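Local coordinates for protein alkylpurine DNA glycosylase AlkC (Pseudomonas fluorescens, PDB 5VHV) that probably excises alkylated purine bases from damaged DNA, without flipping the damaged nucleotide out of the duplex, at residues A[195-200]-A[223-228]; A[232-237]-A[286-291]; A[258-263]-A[341-346]; A[310-313]-A[319-322]. All coordinates share one frame; numbering follows the deposited sequence.

Contact 1 (A[195-200]-A[223-228])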
loop_
_atom_site.group_PDB
_atom_site.type_symbol
_atom_site.label_atom_id
_atom_site.label_comp_id
_atom_site.label_asym_id
_atom_site.label_seq_id
_atom_site.Cartn_x
_atom_site.Cartn_y
_atom_site.Cartn_z
ATOM N N ASN A 195 1.367 -5.002 -5.049
ATOM C CA ASN A 195 1.855 -3.727 -4.528
ATOM C C ASN A 195 3.379 -3.628 -4.596
ATOM O O ASN A 195 3.923 -2.546 -4.852
ATOM C CB ASN A 195 1.340 -3.514 -3.106
ATOM C CG ASN A 195 -0.163 -3.214 -3.085
ATOM O OD1 ASN A 195 -0.744 -2.697 -4.069
ATOM N ND2 ASN A 195 -0.805 -3.549 -1.986
ATOM N N HIS A 196 4.084 -4.728 -4.334
ATOM C CA HIS A 196 5.536 -4.750 -4.511
ATOM C C HIS A 196 5.900 -4.453 -5.967
ATOM O O HIS A 196 6.750 -3.604 -6.250
ATOM C CB HIS A 196 6.059 -6.110 -4.036
ATOM C CG HIS A 196 7.550 -6.236 -3.954
ATOM N ND1 HIS A 196 8.168 -6.928 -2.933
ATOM C CD2 HIS A 196 8.542 -5.830 -4.781
ATOM C CE1 HIS A 196 9.473 -6.941 -3.135
ATOM N NE2 HIS A 196 9.729 -6.263 -4.238
ATOM N N LEU A 197 5.216 -5.093 -6.913
ATOM C CA LEU A 197 5.489 -4.817 -8.321
ATOM C C LEU A 197 5.174 -3.366 -8.695
ATOM O O LEU A 197 5.944 -2.731 -9.415
ATOM C CB LEU A 197 4.701 -5.790 -9.197
ATOM C CG LEU A 197 5.258 -7.218 -9.203
ATOM C CD1 LEU A 197 4.215 -8.168 -9.776
ATOM C CD2 LEU A 197 6.536 -7.311 -9.993
ATOM N N ASN A 198 4.048 -2.823 -8.225
ATOM C CA ASN A 198 3.754 -1.413 -8.472
ATOM C C ASN A 198 4.863 -0.512 -7.922
ATOM O O ASN A 198 5.281 0.441 -8.590
ATOM C CB ASN A 198 2.381 -1.066 -7.878
ATOM C CG ASN A 198 1.992 0.367 -8.105
ATOM O OD1 ASN A 198 1.916 0.830 -9.244
ATOM N ND2 ASN A 198 1.708 1.073 -7.028
ATOM N N ASP A 199 5.372 -0.797 -6.719
ATOM C CA ASP A 199 6.557 -0.079 -6.229
ATOM C C ASP A 199 7.688 -0.089 -7.262
ATOM O O ASP A 199 8.356 0.923 -7.491
ATOM C CB ASP A 199 7.115 -0.705 -4.940
ATOM C CG ASP A 199 6.275 -0.471 -3.693
ATOM O OD1 ASP A 199 5.220 0.197 -3.692
ATOM O OD2 ASP A 199 6.742 -0.991 -2.657
ATOM N N ILE A 200 7.978 -1.260 -7.826
ATOM C CA ILE A 200 9.092 -1.371 -8.766
ATOM C C ILE A 200 8.840 -0.501 -9.979
ATOM O O ILE A 200 9.785 0.067 -10.545
ATOM C CB ILE A 200 9.328 -2.836 -9.177
ATOM C CG1 ILE A 200 9.655 -3.689 -7.942
ATOM C CG2 ILE A 200 10.458 -2.949 -10.200
ATOM C CD1 ILE A 200 9.734 -5.175 -8.246
ATOM N N ALA A 223 -3.575 -12.851 -13.549
ATOM C CA ALA A 223 -4.161 -11.702 -14.242
ATOM C C ALA A 223 -4.512 -10.583 -13.261
ATOM O O ALA A 223 -4.284 -9.401 -13.544
ATOM C CB ALA A 223 -5.407 -12.122 -15.019
ATOM N N TRP A 224 -5.083 -10.937 -12.109
ATOM C CA TRP A 224 -5.449 -9.921 -11.128
ATOM C C TRP A 224 -4.210 -9.211 -10.600
ATOM O O TRP A 224 -4.177 -7.969 -10.506
ATOM C CB TRP A 224 -6.230 -10.556 -9.974
ATOM C CG TRP A 224 -6.747 -9.553 -8.972
ATOM C CD1 TRP A 224 -8.005 -9.003 -8.931
ATOM C CD2 TRP A 224 -6.027 -8.983 -7.859
ATOM N NE1 TRP A 224 -8.105 -8.128 -7.870
ATOM C CE2 TRP A 224 -6.905 -8.095 -7.200
ATOM C CE3 TRP A 224 -4.733 -9.142 -7.358
ATOM C CZ2 TRP A 224 -6.525 -7.377 -6.056
ATOM C CZ3 TRP A 224 -4.345 -8.403 -6.232
ATOM C CH2 TRP A 224 -5.240 -7.538 -5.598
ATOM N N ILE A 225 -3.166 -9.980 -10.284
ATOM C CA ILE A 225 -1.912 -9.369 -9.846
ATOM C C ILE A 225 -1.394 -8.417 -10.914
ATOM O O ILE A 225 -0.956 -7.300 -10.614
ATOM C CB ILE A 225 -0.867 -10.453 -9.508
ATOM C CG1 ILE A 225 -1.289 -11.233 -8.248
ATOM C CG2 ILE A 225 0.498 -9.831 -9.299
ATOM C CD1 ILE A 225 -0.354 -12.380 -7.886
ATOM N N ALA A 226 -1.435 -8.846 -12.180
ATOM C CA ALA A 226 -0.929 -8.007 -13.258
ATOM C C ALA A 226 -1.672 -6.681 -13.324
ATOM O O ALA A 226 -1.050 -5.618 -13.451
ATOM C CB ALA A 226 -1.031 -8.742 -14.590
ATOM N N ARG A 227 -3.005 -6.717 -13.251
ATOM C CA ARG A 227 -3.764 -5.477 -13.371
ATOM C C ARG A 227 -3.426 -4.507 -12.243
ATOM O O ARG A 227 -3.335 -3.297 -12.465
ATOM C CB ARG A 227 -5.271 -5.744 -13.393
ATOM C CG ARG A 227 -6.070 -4.421 -13.498
ATOM C CD ARG A 227 -7.539 -4.587 -13.867
ATOM N NE ARG A 227 -7.750 -5.260 -15.150
ATOM C CZ ARG A 227 -7.885 -4.656 -16.333
ATOM N NH1 ARG A 227 -7.821 -3.336 -16.457
ATOM N NH2 ARG A 227 -8.087 -5.391 -17.413
ATOM N N HIS A 228 -3.255 -5.010 -11.021
ATOM C CA HIS A 228 -2.987 -4.116 -9.903
ATOM C C HIS A 228 -1.514 -3.737 -9.800
ATOM O O HIS A 228 -1.206 -2.641 -9.338
ATOM C CB HIS A 228 -3.538 -4.758 -8.635
ATOM C CG HIS A 228 -5.028 -4.830 -8.666
ATOM N ND1 HIS A 228 -5.829 -3.819 -8.181
ATOM C CD2 HIS A 228 -5.862 -5.739 -9.224
ATOM C CE1 HIS A 228 -7.098 -4.130 -8.387
ATOM N NE2 HIS A 228 -7.145 -5.285 -9.026
#
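His228, whose carbonyl oxygen faces Asn198 across this helix pair, lays its imidazole over Trp224, one turn earlier in the same helix. CD2 of His228 stands 3.3 Å above the indole plane, over its centre, and Trp224 CZ2 sits 3.6 Å above the imidazole plane, displaced toward its rim. The Trp224 carbonyl oxygen lies at the edge of the imidazole, in its plane. The side-chain contact between the helices is made by Leu197 and Ile225. CD1 of Leu197 reaches CG2 of Ile225 at 4.1 Å, the two side chains crossing at about a right angle. Asn198 adds its CB, 4.2 Å from the carbonyl oxygen of His228. Its CG is trans to the backbone N (chi1 -179°), which sends the amide to Ser232 and the DNA: OD1 hydrogen-bonds Ser232 OG, and ND2 bonds a phosphate of the bound DNA. Holding both ends of the amide fixes its rotation, and Ser232 thus helps to position the group that grips the backbone of the DNA. His228 also packs on a phosphate, while its carbonyl shares Arg231 with Asn195 OD1. The pair joins helix 187-201 to helix 220-229 within the DNA alkylation repair family region, a HEAT-like array of helices. Leu197 also touches Leu178 of helix 175-181 and Leu211 of helix 205-213, so that the contact joins a wider apolar layer between helices.

Contact 2 (A[232-237]-A[286-291])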
loop_
_atom_site.group_PDB
_atom_site.type_symbol
_atom_site.label_atom_id
_atom_site.label_comp_id
_atom_site.label_asym_id
_atom_site.label_seq_id
_atom_site.Cartn_x
_atom_site.Cartn_y
_atom_site.Cartn_z
ATOM N N SER A 232 -0.286 1.948 -11.920
ATOM C CA SER A 232 0.280 3.276 -12.125
ATOM C C SER A 232 0.651 3.476 -13.588
ATOM O O SER A 232 0.360 4.521 -14.180
ATOM C CB SER A 232 1.498 3.484 -11.210
ATOM O OG SER A 232 1.134 3.361 -9.839
ATOM N N LEU A 233 1.252 2.464 -14.210
ATOM C CA LEU A 233 1.600 2.591 -15.624
ATOM C C LEU A 233 0.355 2.709 -16.497
ATOM O O LEU A 233 0.376 3.428 -17.501
ATOM C CB LEU A 233 2.455 1.406 -16.068
ATOM C CG LEU A 233 3.818 1.281 -15.362
ATOM C CD1 LEU A 233 4.625 0.087 -15.888
ATOM C CD2 LEU A 233 4.629 2.551 -15.524
ATOM N N ILE A 234 -0.730 2.039 -16.118
ATOM C CA ILE A 234 -1.974 2.159 -16.880
ATOM C C ILE A 234 -2.495 3.589 -16.822
ATOM O O ILE A 234 -2.941 4.139 -17.836
ATOM C CB ILE A 234 -3.018 1.147 -16.367
ATOM C CG1 ILE A 234 -2.614 -0.276 -16.779
ATOM C CG2 ILE A 234 -4.447 1.456 -16.907
ATOM C CD1 ILE A 234 -3.318 -1.339 -16.010
ATOM N N LYS A 235 -2.477 4.197 -15.631
ATOM C CA LYS A 235 -2.909 5.585 -15.496
ATOM C C LYS A 235 -2.028 6.524 -16.306
ATOM O O LYS A 235 -2.514 7.528 -16.844
ATOM C CB LYS A 235 -2.918 5.979 -14.014
ATOM C CG LYS A 235 -4.123 5.433 -13.268
ATOM C CD LYS A 235 -4.231 5.990 -11.861
ATOM C CE LYS A 235 -3.090 5.469 -10.982
ATOM N NZ LYS A 235 -3.229 5.974 -9.566
ATOM N N GLN A 236 -0.733 6.207 -16.419
ATOM C CA GLN A 236 0.198 6.986 -17.229
ATOM C C GLN A 236 -0.005 6.779 -18.719
ATOM O O GLN A 236 0.644 7.464 -19.511
ATOM C CB GLN A 236 1.636 6.619 -16.871
ATOM C CG GLN A 236 2.075 7.037 -15.487
ATOM C CD GLN A 236 3.409 6.386 -15.123
ATOM O OE1 GLN A 236 4.234 6.094 -15.996
ATOM N NE2 GLN A 236 3.600 6.121 -13.843
ATOM N N GLY A 237 -0.880 5.862 -19.117
ATOM C CA GLY A 237 -1.099 5.626 -20.532
ATOM C C GLY A 237 -0.028 4.787 -21.182
ATOM O O GLY A 237 0.129 4.835 -22.406
ATOM N N LYS A 286 -12.251 -3.518 -26.023
ATOM C CA LYS A 286 -11.970 -3.282 -24.618
ATOM C C LYS A 286 -11.410 -1.873 -24.438
ATOM O O LYS A 286 -10.482 -1.468 -25.147
ATOM C CB LYS A 286 -10.982 -4.322 -24.092
ATOM C CG LYS A 286 -11.578 -5.723 -23.931
ATOM C CD LYS A 286 -10.557 -6.715 -23.369
ATOM C CE LYS A 286 -11.105 -8.139 -23.366
ATOM N NZ LYS A 286 -11.564 -8.581 -24.717
ATOM N N LEU A 287 -11.994 -1.124 -23.511
ATOM C CA LEU A 287 -11.594 0.251 -23.253
ATOM C C LEU A 287 -11.194 0.429 -21.799
ATOM O O LEU A 287 -11.833 -0.109 -20.889
ATOM C CB LEU A 287 -12.722 1.238 -23.569
ATOM C CG LEU A 287 -13.260 1.252 -25.005
ATOM C CD1 LEU A 287 -14.348 2.297 -25.180
ATOM C CD2 LEU A 287 -12.135 1.511 -25.972
ATOM N N VAL A 288 -10.153 1.222 -21.596
ATOM C CA VAL A 288 -9.794 1.751 -20.288
ATOM C C VAL A 288 -10.020 3.251 -20.369
ATOM O O VAL A 288 -9.346 3.947 -21.137
ATOM C CB VAL A 288 -8.353 1.405 -19.902
ATOM C CG1 VAL A 288 -7.908 2.232 -18.664
ATOM C CG2 VAL A 288 -8.265 -0.105 -19.612
ATOM N N VAL A 289 -11.013 3.733 -19.633
ATOM C CA VAL A 289 -11.420 5.131 -19.639
ATOM C C VAL A 289 -11.074 5.726 -18.283
ATOM O O VAL A 289 -11.620 5.307 -17.257
ATOM C CB VAL A 289 -12.922 5.272 -19.925
ATOM C CG1 VAL A 289 -13.308 6.737 -20.017
ATOM C CG2 VAL A 289 -13.293 4.557 -21.222
ATOM N N ASP A 290 -10.181 6.711 -18.287
ATOM C CA ASP A 290 -9.798 7.446 -17.090
ATOM C C ASP A 290 -9.953 8.944 -17.381
ATOM O O ASP A 290 -10.345 9.349 -18.477
ATOM C CB ASP A 290 -8.358 7.091 -16.667
ATOM C CG ASP A 290 -8.219 5.652 -16.179
ATOM O OD1 ASP A 290 -9.206 5.093 -15.636
ATOM O OD2 ASP A 290 -7.116 5.072 -16.308
ATOM N N TYR A 291 -9.695 9.788 -16.385
ATOM C CA TYR A 291 -9.666 11.227 -16.625
ATOM C C TYR A 291 -8.572 11.837 -15.780
ATOM O O TYR A 291 -8.059 11.214 -14.851
ATOM C CB TYR A 291 -11.005 11.917 -16.327
ATOM C CG TYR A 291 -11.436 11.963 -14.879
ATOM C CD1 TYR A 291 -12.020 10.862 -14.283
ATOM C CD2 TYR A 291 -11.335 13.140 -14.132
ATOM C CE1 TYR A 291 -12.445 10.901 -12.980
ATOM C CE2 TYR A 291 -11.772 13.184 -12.815
ATOM C CZ TYR A 291 -12.331 12.074 -12.263
ATOM O OH TYR A 291 -12.775 12.084 -10.969
HETATM O O HOH W 1 -5.459 5.406 -18.381
#
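The joint between the helical part of the enzyme and its C-terminal beta domain, which resembles an immunoglobulin fold, runs through Ile234 and Lys235 on the short helix 231-235 and Val288 and Asp290 on strand 285-294. The helix is finished by a Schellman motif in which Gly237, with positive phi, returns its N to the carbonyl oxygen of Ile234 at 3.0 Å. CG2 of Ile234 meets CG1 of Val288 at 4.0 Å, the two branched side chains crossing nearly perpendicular. Beside this apolar touch a water bridges the gap, donating to Ile234 O at 2.9 Å and to Asp290 OD2 at 2.7 Å. The Ile234 carbonyl therefore accepts two bonds. Lys235 lays its CG 4.3 Å from Asp290 OD2, while the charge on that carboxylate is met by a salt bridge to Lys308. Its other oxygen, OD1, takes the backbone N of Leu309, so both ends of the carboxylate are anchored on strand 305-314. That strand also receives Ile234 and Lys235, and Leu242 of helix 239-244 touches both Ile234 and Val288.

Contact 3 (A[258-263]-A[341-346])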
loop_
_atom_site.group_PDB
_atom_site.type_symbol
_atom_site.label_atom_id
_atom_site.label_comp_id
_atom_site.label_asym_id
_atom_site.label_seq_id
_atom_site.Cartn_x
_atom_site.Cartn_y
_atom_site.Cartn_z
ATOM N N LEU A 258 -19.267 16.194 -24.371
ATOM C CA LEU A 258 -18.323 16.302 -23.259
ATOM C C LEU A 258 -18.564 17.603 -22.513
ATOM O O LEU A 258 -18.651 18.667 -23.127
ATOM C CB LEU A 258 -16.878 16.239 -23.762
ATOM C CG LEU A 258 -15.795 16.551 -22.710
ATOM C CD1 LEU A 258 -15.821 15.565 -21.576
ATOM C CD2 LEU A 258 -14.391 16.579 -23.304
ATOM N N MET A 259 -18.729 17.517 -21.202
ATOM C CA MET A 259 -18.907 18.726 -20.419
ATOM C C MET A 259 -18.468 18.495 -18.985
ATOM O O MET A 259 -18.457 17.362 -18.481
ATOM C CB MET A 259 -20.366 19.199 -20.458
ATOM C CG MET A 259 -21.340 18.325 -19.714
ATOM S SD MET A 259 -23.074 18.884 -19.936
ATOM C CE MET A 259 -23.403 18.241 -21.565
ATOM N N VAL A 260 -18.096 19.588 -18.336
ATOM C CA VAL A 260 -17.955 19.637 -16.888
ATOM C C VAL A 260 -18.893 20.723 -16.393
ATOM O O VAL A 260 -18.898 21.836 -16.935
ATOM C CB VAL A 260 -16.498 19.901 -16.465
ATOM C CG1 VAL A 260 -16.395 20.106 -14.970
ATOM C CG2 VAL A 260 -15.615 18.739 -16.873
ATOM N N THR A 261 -19.727 20.387 -15.421
ATOM C CA THR A 261 -20.660 21.341 -14.850
ATOM C C THR A 261 -20.595 21.271 -13.336
ATOM O O THR A 261 -20.294 20.207 -12.773
ATOM C CB THR A 261 -22.096 21.065 -15.299
ATOM O OG1 THR A 261 -22.486 19.784 -14.823
ATOM C CG2 THR A 261 -22.186 21.069 -16.787
ATOM N N PRO A 262 -20.824 22.398 -12.642
ATOM C CA PRO A 262 -20.969 23.750 -13.195
ATOM C C PRO A 262 -19.656 24.268 -13.753
ATOM O O PRO A 262 -18.600 23.756 -13.420
ATOM C CB PRO A 262 -21.385 24.603 -11.992
ATOM C CG PRO A 262 -21.669 23.630 -10.855
ATOM C CD PRO A 262 -20.879 22.397 -11.171
ATOM N N ALA A 263 -19.736 25.316 -14.574
ATOM C CA ALA A 263 -18.529 25.905 -15.151
ATOM C C ALA A 263 -17.685 26.609 -14.097
ATOM O O ALA A 263 -16.466 26.743 -14.264
ATOM C CB ALA A 263 -18.929 26.890 -16.249
ATOM N N HIS A 341 -9.174 25.064 -14.008
ATOM C CA HIS A 341 -8.814 23.663 -13.853
ATOM C C HIS A 341 -9.244 22.925 -15.113
ATOM O O HIS A 341 -10.434 22.907 -15.450
ATOM C CB HIS A 341 -9.488 23.060 -12.623
ATOM C CG HIS A 341 -8.850 23.457 -11.327
ATOM N ND1 HIS A 341 -8.848 24.758 -10.867
ATOM C CD2 HIS A 341 -8.197 22.723 -10.388
ATOM C CE1 HIS A 341 -8.211 24.812 -9.710
ATOM N NE2 HIS A 341 -7.804 23.593 -9.394
ATOM N N VAL A 342 -8.289 22.320 -15.803
ATOM C CA VAL A 342 -8.567 21.604 -17.045
ATOM C C VAL A 342 -8.722 20.117 -16.740
ATOM O O VAL A 342 -7.938 19.542 -15.979
ATOM C CB VAL A 342 -7.461 21.854 -18.084
ATOM C CG1 VAL A 342 -7.782 21.106 -19.389
ATOM C CG2 VAL A 342 -7.311 23.358 -18.352
ATOM N N VAL A 343 -9.731 19.497 -17.357
ATOM C CA VAL A 343 -10.088 18.085 -17.167
ATOM C C VAL A 343 -9.928 17.396 -18.513
ATOM O O VAL A 343 -10.523 17.842 -19.507
ATOM C CB VAL A 343 -11.525 17.925 -16.647
ATOM C CG1 VAL A 343 -11.863 16.457 -16.406
ATOM C CG2 VAL A 343 -11.706 18.721 -15.376
ATOM N N HIS A 344 -9.103 16.343 -18.561
ATOM C CA HIS A 344 -8.849 15.597 -19.794
ATOM C C HIS A 344 -9.481 14.210 -19.724
ATOM O O HIS A 344 -9.393 13.537 -18.695
ATOM C CB HIS A 344 -7.353 15.420 -20.056
ATOM C CG HIS A 344 -6.563 16.691 -20.000
ATOM N ND1 HIS A 344 -6.387 17.508 -21.094
ATOM C CD2 HIS A 344 -5.880 17.269 -18.985
ATOM C CE1 HIS A 344 -5.646 18.546 -20.751
ATOM N NE2 HIS A 344 -5.330 18.426 -19.474
ATOM N N VAL A 345 -10.105 13.772 -20.825
ATOM C CA VAL A 345 -10.677 12.423 -20.927
ATOM C C VAL A 345 -9.660 11.524 -21.614
ATOM O O VAL A 345 -9.133 11.868 -22.680
ATOM C CB VAL A 345 -12.013 12.424 -21.694
ATOM C CG1 VAL A 345 -12.505 11.010 -21.943
ATOM C CG2 VAL A 345 -13.076 13.184 -20.909
ATOM N N LEU A 346 -9.378 10.378 -21.001
ATOM C CA LEU A 346 -8.346 9.450 -21.448
ATOM C C LEU A 346 -8.997 8.128 -21.833
ATOM O O LEU A 346 -9.724 7.536 -21.026
ATOM C CB LEU A 346 -7.317 9.181 -20.341
ATOM C CG LEU A 346 -6.707 10.423 -19.700
ATOM C CD1 LEU A 346 -6.022 10.085 -18.375
ATOM C CD2 LEU A 346 -5.731 11.029 -20.667
#
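Leu258 and Val260 run antiparallel to Val345 and Val343, with CA atoms 8.9 Å apart for Leu258 and Val345 and 8.0 Å apart for Val260 and Val343, a spacing too wide for backbone pairing and consistent with strands that face each other across the interior of the immunoglobulin-like domain. Two pairs do the work, each pointing at the other strand. CD1 of Leu258 comes to 3.7 Å from CG2 of Val345, the closest touch between the two segments. Leucine and valine slide past one another in opposite directions. With CG of Leu258 trans to the backbone N (chi1 171°), the isobutyl group reaches out over the valine. Two residues on, Val260 puts CG2, the branch beside its own backbone N, against Val343, where CB and CG2 both lie 4.2 Å away; here the crossing is oblique. Val345 and Leu258 also lean on Phe275, Val343 on Tyr291 and Val260 on Ala355, so strands 270-279, 285-294 and 350-359 all contribute to the same apolar cluster. Val260, Val343 and Val345 are buried in it, with Leu258 nearer the margin. The backbones look elsewhere for their polar partners: Met259 pairs with Ser274, Thr261 with Asn272, and Val342 with Asp294. Every atom that touches across this contact is thus aliphatic carbon, and the attraction comes from dispersion and from the removal of apolar surface from water. Such packing is non-directional, with no hydrogen bond between the two segments to orient it.

Contact 4 (A[310-313]-A[319-322])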
loop_
_atom_site.group_PDB
_atom_site.type_symbol
_atom_site.label_atom_id
_atom_site.label_comp_id
_atom_site.label_asym_id
_atom_site.label_seq_id
_atom_site.Cartn_x
_atom_site.Cartn_y
_atom_site.Cartn_z
ATOM N N LYS A 310 -13.760 4.019 -15.779
ATOM C CA LYS A 310 -14.464 2.799 -16.151
ATOM C C LYS A 310 -13.573 1.962 -17.058
ATOM O O LYS A 310 -12.916 2.496 -17.951
ATOM C CB LYS A 310 -15.776 3.159 -16.872
ATOM C CG LYS A 310 -16.822 2.062 -16.941
ATOM C CD LYS A 310 -18.027 2.532 -17.761
ATOM C CE LYS A 310 -19.089 1.452 -17.905
ATOM N NZ LYS A 310 -19.823 1.204 -16.638
ATOM N N ALA A 311 -13.564 0.652 -16.841
ATOM C CA ALA A 311 -12.941 -0.288 -17.768
ATOM C C ALA A 311 -14.033 -1.237 -18.239
ATOM O O ALA A 311 -14.679 -1.891 -17.417
ATOM C CB ALA A 311 -11.796 -1.048 -17.104
ATOM N N PHE A 312 -14.255 -1.310 -19.541
ATOM C CA PHE A 312 -15.382 -2.097 -20.030
ATOM C C PHE A 312 -15.198 -2.390 -21.510
ATOM O O PHE A 312 -14.301 -1.857 -22.165
ATOM C CB PHE A 312 -16.712 -1.366 -19.793
ATOM C CG PHE A 312 -16.899 -0.164 -20.666
ATOM C CD1 PHE A 312 -16.114 0.965 -20.483
ATOM C CD2 PHE A 312 -17.849 -0.156 -21.674
ATOM C CE1 PHE A 312 -16.270 2.067 -21.294
ATOM C CE2 PHE A 312 -18.013 0.951 -22.480
ATOM C CZ PHE A 312 -17.219 2.059 -22.290
ATOM N N SER A 313 -16.088 -3.238 -22.024
ATOM C CA SER A 313 -16.168 -3.563 -23.439
ATOM C C SER A 313 -17.325 -2.801 -24.065
ATOM O O SER A 313 -18.450 -2.842 -23.554
ATOM C CB SER A 313 -16.359 -5.064 -23.641
ATOM O OG SER A 313 -16.705 -5.345 -24.980
ATOM N N GLN A 319 -23.144 2.868 -28.083
ATOM C CA GLN A 319 -22.703 4.051 -27.358
ATOM C C GLN A 319 -22.876 3.825 -25.863
ATOM O O GLN A 319 -23.649 2.970 -25.418
ATOM C CB GLN A 319 -23.437 5.324 -27.809
ATOM C CG GLN A 319 -24.872 5.422 -27.393
ATOM C CD GLN A 319 -25.480 6.778 -27.732
ATOM O OE1 GLN A 319 -25.301 7.300 -28.838
ATOM N NE2 GLN A 319 -26.193 7.362 -26.768
ATOM N N GLN A 320 -22.111 4.582 -25.084
ATOM C CA GLN A 320 -22.088 4.414 -23.640
ATOM C C GLN A 320 -21.947 5.781 -22.991
ATOM O O GLN A 320 -20.968 6.487 -23.248
ATOM C CB GLN A 320 -20.929 3.510 -23.209
ATOM C CG GLN A 320 -20.815 3.337 -21.714
ATOM C CD GLN A 320 -22.000 2.605 -21.144
ATOM O OE1 GLN A 320 -22.435 1.595 -21.695
ATOM N NE2 GLN A 320 -22.557 3.125 -20.058
ATOM N N HIS A 321 -22.923 6.148 -22.162
ATOM C CA HIS A 321 -22.825 7.352 -21.351
ATOM C C HIS A 321 -21.882 7.103 -20.191
ATOM O O HIS A 321 -21.891 6.028 -19.580
ATOM C CB HIS A 321 -24.201 7.756 -20.803
ATOM C CG HIS A 321 -25.220 8.075 -21.848
ATOM N ND1 HIS A 321 -25.146 9.204 -22.634
ATOM C CD2 HIS A 321 -26.355 7.436 -22.216
ATOM C CE1 HIS A 321 -26.183 9.241 -23.450
ATOM N NE2 HIS A 321 -26.931 8.180 -23.217
ATOM N N ILE A 322 -21.075 8.106 -19.873
ATOM C CA ILE A 322 -20.154 8.051 -18.750
ATOM C C ILE A 322 -20.332 9.324 -17.945
ATOM O O ILE A 322 -20.484 10.413 -18.508
ATOM C CB ILE A 322 -18.692 7.861 -19.220
ATOM C CG1 ILE A 322 -18.552 6.447 -19.824
ATOM C CG2 ILE A 322 -17.715 8.062 -18.069
ATOM C CD1 ILE A 322 -17.245 6.159 -20.488
#
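Phe312 and Gln320 meet at a slant, ring and amide planes being 75° apart. Phenylalanine offers CE2, which lies 3.8 Å from Gln320 CG, and CZ, 3.9 Å from the same atom, so the aromatic ring rests on the aliphatic stem of the glutamine and not on its polar head. The CG of Phe312 sits between the backbone N and the carbonyl carbon (chi1 70°), which swings the ring across toward the other strand. From its own strand, Lys310 lays CE over one face of that ring, 3.8 Å above the plane and toward its rim. The ring is met obliquely by Ile322 as well, whose CD1 approaches Phe312 CE1 at 4.3 Å. Gln320 bends at chi2, which turns its amide forward, to the carbonyl oxygen of the next residue, His321: NE2 donates to that oxygen at 3.0 Å, with an N-H...O angle of 151° and the donor tilted out of the carbonyl plane. That bond holds the amide near Lys310, whose CE is 4.4 Å from Gln320 NE2. The strands run antiparallel with axes 10.4 Å apart, too far for pairing, and each bonds to another neighbour: 310-313 to strand 285-294, 319-322 to strand 270-279. Phe312 continues onto Leu287 and Val289 of the former, Ile322 onto Phe275 and Leu277 of the latter, so the two outermost strands of the sheet order meet here through their side chains.

Along the chain the order is helix pair, domain joint, then beta domain: contact 1 closes before contact 2 opens, contacts 2 and 3 interleave, and the segments of contact 4 fall between those of contact 3. Contacts 1 and 2, centres about 15 Å apart, touch, and helices 220-229 and 231-235 follow each other in the chain. Strand 285-294 of contact 2 neighbours both strand 339-347 of contact 3 and strand 305-314 of contact 4; the centres of contacts 2 and 3 are about 17 Å apart, those of contacts 2 and 4 about 13 Å. The centres of contacts 1 and 3 lie about 30 Å apart. Contact 2 thus joins the DNA-contacting helices to the beta domain that holds contacts 3 and 4.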